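Local coordinates for protein 2-hydroxyhepta-2,4-diene-1,7-dioate isomerase (Mycobacterium marinum, PDB 3QDF) that binds zinc and probably acts as an isomerase or acetylpyruvate hydrolase of the fumarylacetoacetate hydrolase family, with a likely role in homoprotocatechuate breakdown, at residues A33-E38 with N45-S50; V107-P112 with N261-K266; S116-E121 with N151-R156. One frame throughout, in Å; residues are numbered along the deposited sequence. Where two conformers were deposited one is given.

Contact 1 of 3, residues A33-E38 with N45-S50; sequences AREIAE and NFTGRS
The ring of F46 is met on one face by the aliphatic part of R34, whose CD stands 4.0 Å above the ring plane, toward the rim. At its edge, near the plane, lies the backbone O of E35. I36 CG1 comes to F46 CE1 obliquely, at 3.8 Å. R34 CG also touches F46 CD1, at 3.6 Å. The charged end of R34 goes on to E22 on strand 15-22.

The other flat group is the R49 guanidinium. E35 OE1 sits at its edge, near the plane, and forms a salt bridge with NH1 at 2.8 Å. The carboxylate and guanidinium planes are 71° apart. E35 CG is anti to the backbone N (chi1 -163°) and the chain runs straight on, alongside R49. OE1 takes two donors: R49 NH1 on its syn side and T47 OG1 on its anti side, the latter at 2.6 Å. T47 OG1 in turn accepts from R49 N at 3.0 Å, an ST turn, which probably helps to orient the hydroxyl toward E35. R49 NE pairs with D14, which gives the arginine a second acidic partner.

N45 grips the far end. Its OD1 accepts from E38 N at 2.9 Å, and its backbone O accepts from A37 N. E35 N donates to R49 O, and T47 N to E35 O. A water gives hydrogens to both of these oxygens and accepts from G48 N.

The hairpin belongs to the Rv2993c-like N-terminal region, away from the zinc sites. The pairing shifts by two residues between R34 opposite S50 and I36 opposite F46. This is a beta bulge in an antiparallel hairpin, where the second strand turns a corner at G48.

Contact 2 of 3, residues V107-P112 with N261-K266; sequences VPIRLP and NPVVRK
L111 and V263 form the tight part of this contact, with L111 CD1 3.6 Å from V263 CG1. The two side chains lie on the same face of the sheet as I109 and R265. L111 CG is anti to the carbonyl carbon (chi1 -45°), which brings its methyl groups toward V263. L111 CD1 also lies over one face of the R265 guanidinium, 3.6 Å above the plane and toward the rim. R265 is bent at chi3 (-81°) and folds back across the leucine. Its NH1 bonds to A115 O and only weakly to P112 O, while NH2 makes a salt bridge with E244. On the same buried side, I109 CD1 rests on N261 CB at 3.9 Å.

The backbones pair as parallel strands. I109 N donates to P262 O, V264 N to I109 O, L111 N to V264 O and K266 N to L111 O, all at 2.9 Å. Strand 109-111 is an outermost strand of a five-stranded mixed sheet within this chain, next to strand 257-265. Where the chain enters strand 109-111, V107 O accepts from N261 ND2 at 2.8 Å, in the amide plane and on a carbonyl lone pair; N261 ND2 also bonds to G104 O.

The R110 and V264 face is looser and nearer solvent. The extended R110 runs beside V264, its NH1 3.6 Å from V264 CG2. K266 CE approaches R110 CB at 4.0 Å. P262 CG touches the P108 ring at CG and, a little closer, at CA.

Contact 3 of 3, residues S116-E121 with N151-R156; sequences SPVHFE and NDVSAR. With ZN (zinc ion), chain B; EDO (1,2-ethanediol), chain D.
E121 and R156 make the charged part of this contact. R156 meets E121 OE1 end-on with two nitrogens, NH2 at 2.6 Å and NH1 at 2.9 Å. NH2 uses the anti lone pair of OE1. NH1 comes from above the carboxylate plane. With OE1 held by R156 and OE2 by zinc, rotation of the carboxylate is probably restricted.

E121 OE2 binds zinc at 2.3 Å and D152 OD2 binds it at 2.1 Å. Their carboxylates lie side by side with planes 84° apart. E123, a water and O1 of an ethanediol, probably from the crystallisation liquor, complete the ligands. K97 pairs with D152 OD1, and K169 bonds to OD2.

The H119 ring packs on R156. R156 CG sits over the centre of the ring, 3.6 Å from the centroid, a CH-pi contact. The bend at R156 chi2 (-56°) lets the chain pass over this face before reaching E121. On the other face of the strand from H119, V118 CG1 meets V153 CG1 at 3.5 Å.

Backbone bonds join H119 and S154 in both directions. R156 N donates to P117 O, and D152 N to E121 O. N151 OD1 accepts from E121 N at 2.9 Å. The zinc ligands E121 and D152 sit just beyond this short antiparallel pairing; with E123 they make the acidic metal site expected of the fumarylacetoacetate hydrolase family.

From the N terminus, contact 1 comes first. It closes a short hairpin, 33-38 with 45-50, and is finished before the others begin. It lies in the N-terminal family region, with its nearest atoms about 16 Å from contact 2 and 22 Å from contact 3. Contact 2 then opens at 107-112 and closes only at 261-266, near the C terminus. The loop it closes takes in all of contact 3, where 116-121 pairs with 151-156. Contacts 2 and 3 touch: L111 packs on V118, and I109 on N151 and V153. The five-stranded sheet of contact 2 thus packs against the segments of contact 3 that carry two of the zinc ligands.

Contact 1 of 3, residues A33-E38 with N45-S50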
ATOM      1  N   ALA A  33      11.593   3.347 -16.450  1.00 30.08           N
ATOM      2  CA  ALA A  33      11.716   4.126 -15.225  1.00 28.50           C
ATOM      3  C   ALA A  33      12.375   5.475 -15.541  1.00 28.51           C
ATOM      4  O   ALA A  33      13.586   5.540 -15.695  1.00 29.25           O
ATOM      5  CB  ALA A  33      12.539   3.353 -14.185  1.00 27.31           C
ATOM      6  N   ARG A  34      11.569   6.535 -15.621  1.00 27.93           N
ATOM      7  CA  ARG A  34      12.051   7.881 -15.939  0.60 28.35           C
ATOM      8  C   ARG A  34      12.400   8.629 -14.648  1.00 27.59           C
ATOM      9  O   ARG A  34      11.509   9.029 -13.885  1.00 26.64           O
ATOM     10  CB  ARG A  34      10.974   8.625 -16.728  0.60 28.64           C
ATOM     11  CG  ARG A  34      11.340  10.033 -17.160  0.60 30.53           C
ATOM     12  CD  ARG A  34      10.401  10.527 -18.280  0.60 32.93           C
ATOM     13  NE  ARG A  34      10.197   9.515 -19.319  0.60 33.76           N
ATOM     14  CZ  ARG A  34      10.955   9.372 -20.404  0.60 34.40           C
ATOM     15  NH1 ARG A  34      11.987  10.176 -20.619  0.60 35.64           N
ATOM     16  NH2 ARG A  34      10.683   8.413 -21.271  0.60 33.68           N
ATOM     17  N   GLU A  35      13.697   8.790 -14.396  1.00 26.96           N
ATOM     18  CA  GLU A  35      14.195   9.355 -13.147  1.00 26.89           C
ATOM     19  C   GLU A  35      13.685  10.775 -12.868  1.00 26.18           C
ATOM     20  O   GLU A  35      13.771  11.667 -13.711  1.00 26.93           O
ATOM     21  CB  GLU A  35      15.732   9.330 -13.120  1.00 28.04           C
ATOM     22  CG  GLU A  35      16.344   9.514 -11.735  1.00 28.59           C
ATOM     23  CD  GLU A  35      17.871   9.617 -11.750  1.00 32.54           C
ATOM     24  OE1 GLU A  35      18.467  10.169 -12.716  1.00 32.61           O
ATOM     25  OE2 GLU A  35      18.479   9.151 -10.767  1.00 34.14           O
ATOM     26  N   ILE A  36      13.141  10.957 -11.678  1.00 25.24           N
ATOM     27  CA  ILE A  36      12.656  12.249 -11.221  1.00 25.56           C
ATOM     28  C   ILE A  36      13.794  12.967 -10.494  1.00 26.48           C
ATOM     29  O   ILE A  36      14.540  12.354  -9.708  1.00 25.68           O
ATOM     30  CB  ILE A  36      11.375  12.083 -10.326  1.00 24.56           C
ATOM     31  CG1 ILE A  36      10.165  11.826 -11.239  1.00 24.36           C
ATOM     32  CG2 ILE A  36      11.115  13.304  -9.448  1.00 23.40           C
ATOM     33  CD1 ILE A  36       9.003  11.221 -10.551  1.00 19.34           C
ATOM     34  N   ALA A  37      13.929  14.260 -10.776  1.00 27.50           N
ATOM     35  CA  ALA A  37      14.922  15.086 -10.102  1.00 28.97           C
ATOM     36  C   ALA A  37      14.289  15.723  -8.880  1.00 28.83           C
ATOM     37  O   ALA A  37      14.696  15.439  -7.754  1.00 29.29           O
ATOM     38  CB  ALA A  37      15.497  16.163 -11.056  1.00 29.73           C
ATOM     39  N   GLU A  38      13.285  16.570  -9.091  1.00 28.98           N
ATOM     40  CA  GLU A  38      12.681  17.306  -7.977  1.00 29.19           C
ATOM     41  C   GLU A  38      11.151  17.264  -7.960  1.00 28.21           C
ATOM     42  O   GLU A  38      10.507  16.920  -8.960  1.00 28.31           O
ATOM     43  CB  GLU A  38      13.170  18.762  -7.982  1.00 30.42           C
ATOM     44  CG  GLU A  38      14.680  18.915  -7.835  1.00 32.57           C
ATOM     45  CD  GLU A  38      15.104  20.362  -7.675  1.00 37.68           C
ATOM     46  OE1 GLU A  38      14.667  21.007  -6.691  1.00 40.86           O
ATOM     47  OE2 GLU A  38      15.882  20.861  -8.516  1.00 38.71           O
ATOM     48  N   ASN A  45       9.819  17.258 -12.009  1.00 27.72           N
ATOM     49  CA  ASN A  45      10.688  17.428 -13.159  1.00 27.50           C
ATOM     50  C   ASN A  45      11.679  16.258 -13.192  1.00 26.96           C
ATOM     51  O   ASN A  45      11.807  15.524 -12.219  1.00 26.49           O
ATOM     52  CB  ASN A  45      11.374  18.812 -13.155  1.00 28.23           C
ATOM     53  CG  ASN A  45      12.148  19.087 -11.887  1.00 27.65           C
ATOM     54  OD1 ASN A  45      12.868  18.227 -11.379  1.00 26.68           O
ATOM     55  ND2 ASN A  45      12.012  20.297 -11.371  1.00 27.09           N
ATOM     56  N   PHE A  46      12.381  16.090 -14.306  1.00 27.49           N
ATOM     57  CA  PHE A  46      13.118  14.858 -14.579  1.00 26.74           C
ATOM     58  C   PHE A  46      14.601  15.129 -14.812  1.00 27.86           C
ATOM     59  O   PHE A  46      14.965  16.206 -15.268  1.00 28.57           O
ATOM     60  CB  PHE A  46      12.494  14.172 -15.793  1.00 26.62           C
ATOM     61  CG  PHE A  46      11.012  13.944 -15.645  1.00 25.65           C
ATOM     62  CD1 PHE A  46      10.544  12.825 -14.971  1.00 21.13           C
ATOM     63  CD2 PHE A  46      10.091  14.857 -16.173  1.00 26.40           C
ATOM     64  CE1 PHE A  46       9.168  12.598 -14.820  1.00 24.04           C
ATOM     65  CE2 PHE A  46       8.709  14.659 -16.024  1.00 28.37           C
ATOM     66  CZ  PHE A  46       8.239  13.511 -15.326  1.00 24.62           C
ATOM     67  N   THR A  47      15.449  14.159 -14.483  1.00 27.98           N
ATOM     68  CA  THR A  47      16.897  14.342 -14.611  1.00 29.74           C
ATOM     69  C   THR A  47      17.343  14.201 -16.060  1.00 30.88           C
ATOM     70  O   THR A  47      18.382  14.713 -16.427  1.00 32.47           O
ATOM     71  CB  THR A  47      17.696  13.283 -13.809  1.00 29.65           C
ATOM     72  OG1 THR A  47      17.366  11.976 -14.302  1.00 29.26           O
ATOM     73  CG2 THR A  47      17.400  13.349 -12.308  1.00 28.89           C
ATOM     74  N   GLY A  48      16.570  13.484 -16.868  1.00 31.12           N
ATOM     75  CA  GLY A  48      17.000  13.107 -18.208  1.00 33.61           C
ATOM     76  C   GLY A  48      17.373  11.633 -18.292  1.00 34.43           C
ATOM     77  O   GLY A  48      17.419  11.063 -19.380  1.00 34.70           O
ATOM     78  N   ARG A  49      17.640  11.000 -17.152  1.00 34.30           N
ATOM     79  CA  ARG A  49      17.991   9.579 -17.175  1.00 35.65           C
ATOM     80  C   ARG A  49      16.748   8.706 -17.157  1.00 34.46           C
ATOM     81  O   ARG A  49      15.752   9.037 -16.508  1.00 32.09           O
ATOM     82  CB  ARG A  49      18.856   9.192 -15.976  1.00 36.10           C
ATOM     83  CG  ARG A  49      20.237   9.822 -15.908  1.00 40.76           C
ATOM     84  CD  ARG A  49      20.869   9.487 -14.547  1.00 45.62           C
ATOM     85  NE  ARG A  49      21.982  10.384 -14.231  1.00 50.53           N
ATOM     86  CZ  ARG A  49      21.988  11.301 -13.261  1.00 52.30           C
ATOM     87  NH1 ARG A  49      20.945  11.459 -12.454  1.00 50.46           N
ATOM     88  NH2 ARG A  49      23.066  12.061 -13.086  1.00 54.59           N
ATOM     89  N   SER A  50      16.816   7.586 -17.864  1.00 35.11           N
ATOM     90  CA  SER A  50      15.811   6.536 -17.702  1.00 35.39           C
ATOM     91  C   SER A  50      16.416   5.148 -17.956  1.00 36.47           C
ATOM     92  O   SER A  50      17.440   5.032 -18.622  1.00 38.57           O
ATOM     93  CB  SER A  50      14.612   6.792 -18.622  1.00 34.99           C
ATOM     94  OG  SER A  50      14.966   6.633 -19.980  1.00 36.27           O
TER
HETATM   95  O   HOH W   1      14.576  11.471 -16.299  1.00  7.87           O

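Contact 2 of 3, residues V107-P112 with N261-K266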
ATOM      1  N   VAL A 107       9.695  -8.110  -1.663  1.00 23.26           N
ATOM      2  CA  VAL A 107      10.476  -8.292  -0.437  1.00 22.09           C
ATOM      3  C   VAL A 107       9.720  -9.276   0.459  1.00 22.63           C
ATOM      4  O   VAL A 107       8.499  -9.156   0.584  1.00 20.73           O
ATOM      5  CB  VAL A 107      10.713  -6.957   0.293  1.00 21.79           C
ATOM      6  CG1 VAL A 107      11.491  -7.182   1.596  1.00 19.72           C
ATOM      7  CG2 VAL A 107      11.494  -5.981  -0.625  1.00 20.93           C
ATOM      8  N   PRO A 108      10.437 -10.270   1.059  1.00 22.58           N
ATOM      9  CA  PRO A 108       9.729 -11.255   1.885  1.00 23.22           C
ATOM     10  C   PRO A 108       9.011 -10.666   3.119  1.00 22.59           C
ATOM     11  O   PRO A 108       9.526  -9.768   3.774  1.00 22.22           O
ATOM     12  CB  PRO A 108      10.842 -12.241   2.319  1.00 24.38           C
ATOM     13  CG  PRO A 108      11.933 -12.091   1.285  1.00 25.12           C
ATOM     14  CD  PRO A 108      11.865 -10.604   0.891  1.00 23.44           C
ATOM     15  N   ILE A 109       7.808 -11.172   3.392  1.00 22.92           N
ATOM     16  CA  ILE A 109       7.129 -10.966   4.661  1.00 22.17           C
ATOM     17  C   ILE A 109       7.726 -12.035   5.543  1.00 23.83           C
ATOM     18  O   ILE A 109       7.743 -13.203   5.152  1.00 24.86           O
ATOM     19  CB  ILE A 109       5.605 -11.193   4.517  1.00 21.54           C
ATOM     20  CG1 ILE A 109       5.010 -10.187   3.526  1.00 19.58           C
ATOM     21  CG2 ILE A 109       4.883 -11.181   5.891  1.00 22.07           C
ATOM     22  CD1 ILE A 109       3.671 -10.634   2.910  1.00 20.93           C
ATOM     23  N   ARG A 110       8.250 -11.644   6.704  1.00 24.25           N
ATOM     24  CA  ARG A 110       8.890 -12.607   7.622  1.00 25.40           C
ATOM     25  C   ARG A 110       7.993 -12.781   8.836  1.00 25.54           C
ATOM     26  O   ARG A 110       7.751 -11.825   9.578  1.00 24.90           O
ATOM     27  CB  ARG A 110      10.304 -12.150   8.023  1.00 25.90           C
ATOM     28  CG  ARG A 110      11.173 -11.777   6.826  1.00 27.72           C
ATOM     29  CD  ARG A 110      12.607 -11.407   7.179  1.00 32.45           C
ATOM     30  NE  ARG A 110      13.313 -11.102   5.932  1.00 38.27           N
ATOM     31  CZ  ARG A 110      13.983 -11.989   5.189  1.00 43.22           C
ATOM     32  NH1 ARG A 110      14.078 -13.264   5.561  1.00 44.58           N
ATOM     33  NH2 ARG A 110      14.564 -11.598   4.056  1.00 44.06           N
ATOM     34  N   LEU A 111       7.445 -13.985   8.973  1.00 26.61           N
ATOM     35  CA  LEU A 111       6.555 -14.355  10.068  1.00 27.13           C
ATOM     36  C   LEU A 111       7.392 -14.665  11.300  1.00 28.58           C
ATOM     37  O   LEU A 111       8.362 -15.429  11.205  1.00 29.94           O
ATOM     38  CB  LEU A 111       5.730 -15.593   9.681  1.00 27.59           C
ATOM     39  CG  LEU A 111       5.137 -15.557   8.265  1.00 25.44           C
ATOM     40  CD1 LEU A 111       4.314 -16.803   7.979  1.00 22.13           C
ATOM     41  CD2 LEU A 111       4.267 -14.315   8.087  1.00 23.25           C
ATOM     42  N   PRO A 112       7.031 -14.076  12.462  1.00 28.71           N
ATOM     43  CA  PRO A 112       7.695 -14.480  13.697  1.00 30.06           C
ATOM     44  C   PRO A 112       7.512 -15.977  13.905  1.00 31.98           C
ATOM     45  O   PRO A 112       6.433 -16.527  13.595  1.00 30.94           O
ATOM     46  CB  PRO A 112       6.938 -13.696  14.773  1.00 29.37           C
ATOM     47  CG  PRO A 112       6.479 -12.487  14.083  1.00 27.99           C
ATOM     48  CD  PRO A 112       6.072 -12.983  12.701  1.00 27.80           C
ATOM     49  N   ASN A 261       4.491 -10.389  -2.849  1.00 22.19           N
ATOM     50  CA  ASN A 261       5.520 -10.657  -1.853  1.00 23.26           C
ATOM     51  C   ASN A 261       5.614 -12.112  -1.482  1.00 24.88           C
ATOM     52  O   ASN A 261       4.586 -12.754  -1.214  1.00 25.10           O
ATOM     53  CB  ASN A 261       5.279  -9.880  -0.556  1.00 22.15           C
ATOM     54  CG  ASN A 261       5.221  -8.411  -0.781  1.00 22.31           C
ATOM     55  OD1 ASN A 261       4.153  -7.853  -1.115  1.00 22.41           O
ATOM     56  ND2 ASN A 261       6.353  -7.757  -0.608  1.00 17.66           N
ATOM     57  N   PRO A 262       6.858 -12.633  -1.421  1.00 25.52           N
ATOM     58  CA  PRO A 262       7.017 -13.963  -0.870  1.00 26.68           C
ATOM     59  C   PRO A 262       6.859 -13.942   0.665  1.00 26.69           C
ATOM     60  O   PRO A 262       6.809 -12.866   1.283  1.00 25.70           O
ATOM     61  CB  PRO A 262       8.437 -14.368  -1.316  1.00 27.58           C
ATOM     62  CG  PRO A 262       9.190 -13.080  -1.456  1.00 26.28           C
ATOM     63  CD  PRO A 262       8.148 -11.993  -1.753  1.00 25.94           C
ATOM     64  N   VAL A 263       6.745 -15.126   1.262  1.00 27.38           N
ATOM     65  CA  VAL A 263       6.568 -15.252   2.708  1.00 27.67           C
ATOM     66  C   VAL A 263       7.623 -16.237   3.207  1.00 29.48           C
ATOM     67  O   VAL A 263       7.873 -17.245   2.563  1.00 30.12           O
ATOM     68  CB  VAL A 263       5.154 -15.757   3.052  1.00 27.32           C
ATOM     69  CG1 VAL A 263       4.944 -15.798   4.536  1.00 26.34           C
ATOM     70  CG2 VAL A 263       4.074 -14.876   2.362  1.00 26.67           C
ATOM     71  N   VAL A 264       8.277 -15.912   4.320  1.00 30.34           N
ATOM     72  CA  VAL A 264       9.171 -16.855   4.991  1.00 32.10           C
ATOM     73  C   VAL A 264       8.851 -16.833   6.472  1.00 32.82           C
ATOM     74  O   VAL A 264       8.517 -15.776   7.028  1.00 31.17           O
ATOM     75  CB  VAL A 264      10.684 -16.529   4.790  1.00 32.89           C
ATOM     76  CG1 VAL A 264      11.083 -16.574   3.301  1.00 32.97           C
ATOM     77  CG2 VAL A 264      11.054 -15.191   5.409  1.00 32.32           C
ATOM     78  N   ARG A 265       8.944 -17.990   7.120  1.00 34.72           N
ATOM     79  CA  ARG A 265       8.830 -18.011   8.568  1.00 36.00           C
ATOM     80  C   ARG A 265      10.208 -18.062   9.204  1.00 36.78           C
ATOM     81  O   ARG A 265      11.036 -18.904   8.837  1.00 38.00           O
ATOM     82  CB  ARG A 265       7.951 -19.155   9.076  1.00 37.10           C
ATOM     83  CG  ARG A 265       7.449 -18.847  10.478  1.00 38.42           C
ATOM     84  CD  ARG A 265       6.555 -19.891  11.024  1.00 39.00           C
ATOM     85  NE  ARG A 265       5.181 -19.788  10.549  1.00 39.45           N
ATOM     86  CZ  ARG A 265       4.239 -19.015  11.094  1.00 37.00           C
ATOM     87  NH1 ARG A 265       4.528 -18.222  12.105  1.00 33.09           N
ATOM     88  NH2 ARG A 265       3.000 -19.038  10.618  1.00 37.94           N
ATOM     89  N   LYS A 266      10.440 -17.161  10.160  1.00 36.55           N
ATOM     90  CA  LYS A 266      11.694 -17.133  10.925  1.00 37.97           C
ATOM     91  C   LYS A 266      11.906 -18.455  11.657  1.00 39.76           C
ATOM     92  O   LYS A 266      10.942 -19.067  12.131  1.00 39.86           O
ATOM     93  CB  LYS A 266      11.694 -15.985  11.942  1.00 37.04           C
ATOM     94  CG  LYS A 266      11.785 -14.611  11.323  1.00 37.36           C
ATOM     95  CD  LYS A 266      12.046 -13.549  12.379  1.00 37.91           C
ATOM     96  CE  LYS A 266      11.595 -12.201  11.860  1.00 37.05           C
ATOM     97  NZ  LYS A 266      11.793 -11.137  12.896  1.00 37.13           N
TER

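Contact 3 of 3, residues S116-E121 with N151-R156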
ATOM      1  N   SER A 116       0.815 -17.400  14.852  1.00 35.69           N
ATOM      2  CA  SER A 116      -0.105 -18.181  14.025  1.00 35.93           C
ATOM      3  C   SER A 116      -1.530 -18.016  14.545  1.00 35.50           C
ATOM      4  O   SER A 116      -1.739 -18.013  15.753  1.00 35.93           O
ATOM      5  CB  SER A 116       0.275 -19.666  14.057  1.00 37.54           C
ATOM      6  OG  SER A 116      -0.562 -20.417  13.192  1.00 38.52           O
ATOM      7  N   PRO A 117      -2.509 -17.831  13.642  1.00 34.63           N
ATOM      8  CA  PRO A 117      -2.338 -17.605  12.205  1.00 33.66           C
ATOM      9  C   PRO A 117      -1.962 -16.146  11.854  1.00 31.49           C
ATOM     10  O   PRO A 117      -2.527 -15.208  12.418  1.00 30.41           O
ATOM     11  CB  PRO A 117      -3.727 -17.919  11.645  1.00 34.36           C
ATOM     12  CG  PRO A 117      -4.679 -17.544  12.765  1.00 34.33           C
ATOM     13  CD  PRO A 117      -3.931 -17.849  14.047  1.00 35.06           C
ATOM     14  N   VAL A 118      -1.016 -15.975  10.933  1.00 30.32           N
ATOM     15  CA  VAL A 118      -0.745 -14.661  10.346  1.00 28.23           C
ATOM     16  C   VAL A 118      -1.527 -14.516   9.031  1.00 28.31           C
ATOM     17  O   VAL A 118      -1.417 -15.363   8.145  1.00 29.09           O
ATOM     18  CB  VAL A 118       0.775 -14.411  10.100  1.00 27.69           C
ATOM     19  CG1 VAL A 118       1.000 -13.008   9.516  1.00 25.16           C
ATOM     20  CG2 VAL A 118       1.565 -14.571  11.393  1.00 26.31           C
ATOM     21  N   HIS A 119      -2.303 -13.440   8.923  1.00 26.90           N
ATOM     22  CA  HIS A 119      -3.147 -13.180   7.758  1.00 26.93           C
ATOM     23  C   HIS A 119      -2.590 -12.092   6.861  1.00 25.53           C
ATOM     24  O   HIS A 119      -2.003 -11.115   7.344  1.00 24.83           O
ATOM     25  CB  HIS A 119      -4.557 -12.749   8.199  1.00 26.69           C
ATOM     26  CG  HIS A 119      -5.411 -13.877   8.684  1.00 29.16           C
ATOM     27  ND1 HIS A 119      -6.781 -13.778   8.790  1.00 31.98           N
ATOM     28  CD2 HIS A 119      -5.094 -15.138   9.076  1.00 31.48           C
ATOM     29  CE1 HIS A 119      -7.273 -14.924   9.240  1.00 33.69           C
ATOM     30  NE2 HIS A 119      -6.269 -15.766   9.420  1.00 32.93           N
ATOM     31  N   PHE A 120      -2.808 -12.263   5.558  1.00 24.92           N
ATOM     32  CA  PHE A 120      -2.691 -11.180   4.590  1.00 24.11           C
ATOM     33  C   PHE A 120      -3.983 -10.351   4.674  1.00 23.49           C
ATOM     34  O   PHE A 120      -5.014 -10.834   5.155  1.00 24.84           O
ATOM     35  CB  PHE A 120      -2.516 -11.733   3.171  1.00 23.98           C
ATOM     36  CG  PHE A 120      -3.707 -12.533   2.692  1.00 25.39           C
ATOM     37  CD1 PHE A 120      -4.837 -11.895   2.189  1.00 23.82           C
ATOM     38  CD2 PHE A 120      -3.727 -13.928   2.819  1.00 26.04           C
ATOM     39  CE1 PHE A 120      -5.945 -12.627   1.786  1.00 25.77           C
ATOM     40  CE2 PHE A 120      -4.838 -14.664   2.418  1.00 25.77           C
ATOM     41  CZ  PHE A 120      -5.946 -14.010   1.902  1.00 27.08           C
ATOM     42  N   GLU A 121      -3.924  -9.105   4.227  1.00 21.81           N
ATOM     43  CA  GLU A 121      -5.123  -8.306   4.007  1.00 22.12           C
ATOM     44  C   GLU A 121      -4.811  -7.357   2.866  1.00 21.22           C
ATOM     45  O   GLU A 121      -4.079  -6.397   3.059  1.00 19.86           O
ATOM     46  CB  GLU A 121      -5.506  -7.473   5.243  1.00 21.48           C
ATOM     47  CG  GLU A 121      -5.931  -8.256   6.500  1.00 24.03           C
ATOM     48  CD  GLU A 121      -6.495  -7.350   7.596  1.00 26.70           C
ATOM     49  OE1 GLU A 121      -7.139  -7.842   8.559  1.00 31.20           O
ATOM     50  OE2 GLU A 121      -6.318  -6.130   7.485  1.00 26.48           O
ATOM     51  N   ASN A 151      -0.609  -4.360   1.878  1.00 18.35           N
ATOM     52  CA  ASN A 151      -0.923  -5.646   2.491  1.00 19.33           C
ATOM     53  C   ASN A 151      -0.844  -5.467   4.003  1.00 19.57           C
ATOM     54  O   ASN A 151       0.265  -5.409   4.582  1.00 19.41           O
ATOM     55  CB  ASN A 151       0.060  -6.744   2.026  1.00 19.62           C
ATOM     56  CG  ASN A 151      -0.392  -8.154   2.418  1.00 21.15           C
ATOM     57  OD1 ASN A 151      -1.240  -8.325   3.285  1.00 22.17           O
ATOM     58  ND2 ASN A 151       0.190  -9.170   1.775  1.00 22.16           N
ATOM     59  N   ASP A 152      -2.013  -5.372   4.645  1.00 19.02           N
ATOM     60  CA  ASP A 152      -2.069  -5.180   6.098  1.00 18.37           C
ATOM     61  C   ASP A 152      -1.832  -6.505   6.846  1.00 18.46           C
ATOM     62  O   ASP A 152      -2.771  -7.141   7.389  1.00 18.70           O
ATOM     63  CB  ASP A 152      -3.412  -4.561   6.489  1.00 18.34           C
ATOM     64  CG  ASP A 152      -3.501  -4.256   7.974  1.00 20.36           C
ATOM     65  OD1 ASP A 152      -2.444  -4.222   8.646  1.00 21.00           O
ATOM     66  OD2 ASP A 152      -4.622  -4.039   8.467  1.00 20.61           O
ATOM     67  N   VAL A 153      -0.576  -6.936   6.879  1.00 18.18           N
ATOM     68  CA  VAL A 153      -0.265  -8.239   7.484  1.00 18.64           C
ATOM     69  C   VAL A 153      -0.548  -8.216   8.995  1.00 19.25           C
ATOM     70  O   VAL A 153      -0.189  -7.253   9.689  1.00 17.53           O
ATOM     71  CB  VAL A 153       1.164  -8.690   7.129  1.00 19.61           C
ATOM     72  CG1 VAL A 153       1.420 -10.075   7.648  1.00 18.59           C
ATOM     73  CG2 VAL A 153       1.353  -8.666   5.614  1.00 16.32           C
ATOM     74  N   SER A 154      -1.219  -9.266   9.486  1.00 20.29           N
ATOM     75  CA  SER A 154      -1.804  -9.254  10.824  1.00 21.65           C
ATOM     76  C   SER A 154      -1.664 -10.611  11.528  1.00 23.48           C
ATOM     77  O   SER A 154      -2.176 -11.640  11.034  1.00 23.86           O
ATOM     78  CB  SER A 154      -3.293  -8.897  10.747  1.00 21.50           C
ATOM     79  OG  SER A 154      -3.522  -7.762   9.910  1.00 21.71           O
ATOM     80  N   ALA A 155      -0.979 -10.606  12.674  1.00 23.55           N
ATOM     81  CA  ALA A 155      -0.914 -11.769  13.560  1.00 25.56           C
ATOM     82  C   ALA A 155      -2.208 -11.852  14.390  1.00 26.42           C
ATOM     83  O   ALA A 155      -2.364 -11.137  15.397  1.00 26.68           O
ATOM     84  CB  ALA A 155       0.302 -11.667  14.460  1.00 24.66           C
ATOM     85  N   ARG A 156      -3.127 -12.724  13.973  1.00 27.70           N
ATOM     86  CA  ARG A 156      -4.459 -12.840  14.605  1.00 28.82           C
ATOM     87  C   ARG A 156      -4.455 -13.283  16.073  1.00 30.01           C
ATOM     88  O   ARG A 156      -5.276 -12.809  16.868  1.00 30.30           O
ATOM     89  CB  ARG A 156      -5.375 -13.780  13.806  1.00 29.67           C
ATOM     90  CG  ARG A 156      -5.694 -13.359  12.359  1.00 30.86           C
ATOM     91  CD  ARG A 156      -6.310 -11.963  12.240  1.00 34.00           C
ATOM     92  NE  ARG A 156      -6.824 -11.702  10.890  1.00 35.86           N
ATOM     93  CZ  ARG A 156      -7.019 -10.490  10.359  1.00 35.68           C
ATOM     94  NH1 ARG A 156      -6.734  -9.376  11.040  1.00 33.14           N
ATOM     95  NH2 ARG A 156      -7.497 -10.393   9.121  1.00 35.29           N
TER
HETATM   96 ZN    ZN B 266      -6.481  -3.861   7.464  1.00 29.07          ZN
HETATM   97  C1  EDO D 268      -8.054  -4.352   9.862  1.00 38.84           C
HETATM   98  O1  EDO D 268      -8.339  -4.078   8.473  1.00 37.05           O
HETATM   99  C2  EDO D 268      -8.938  -5.450  10.467  1.00 41.59           C
HETATM  100  O2  EDO D 268      -8.147  -6.330  11.297  1.00 40.85           O
HETATM  101  O   HOH W   2      -6.508  -1.588   7.385  1.00 18.69           O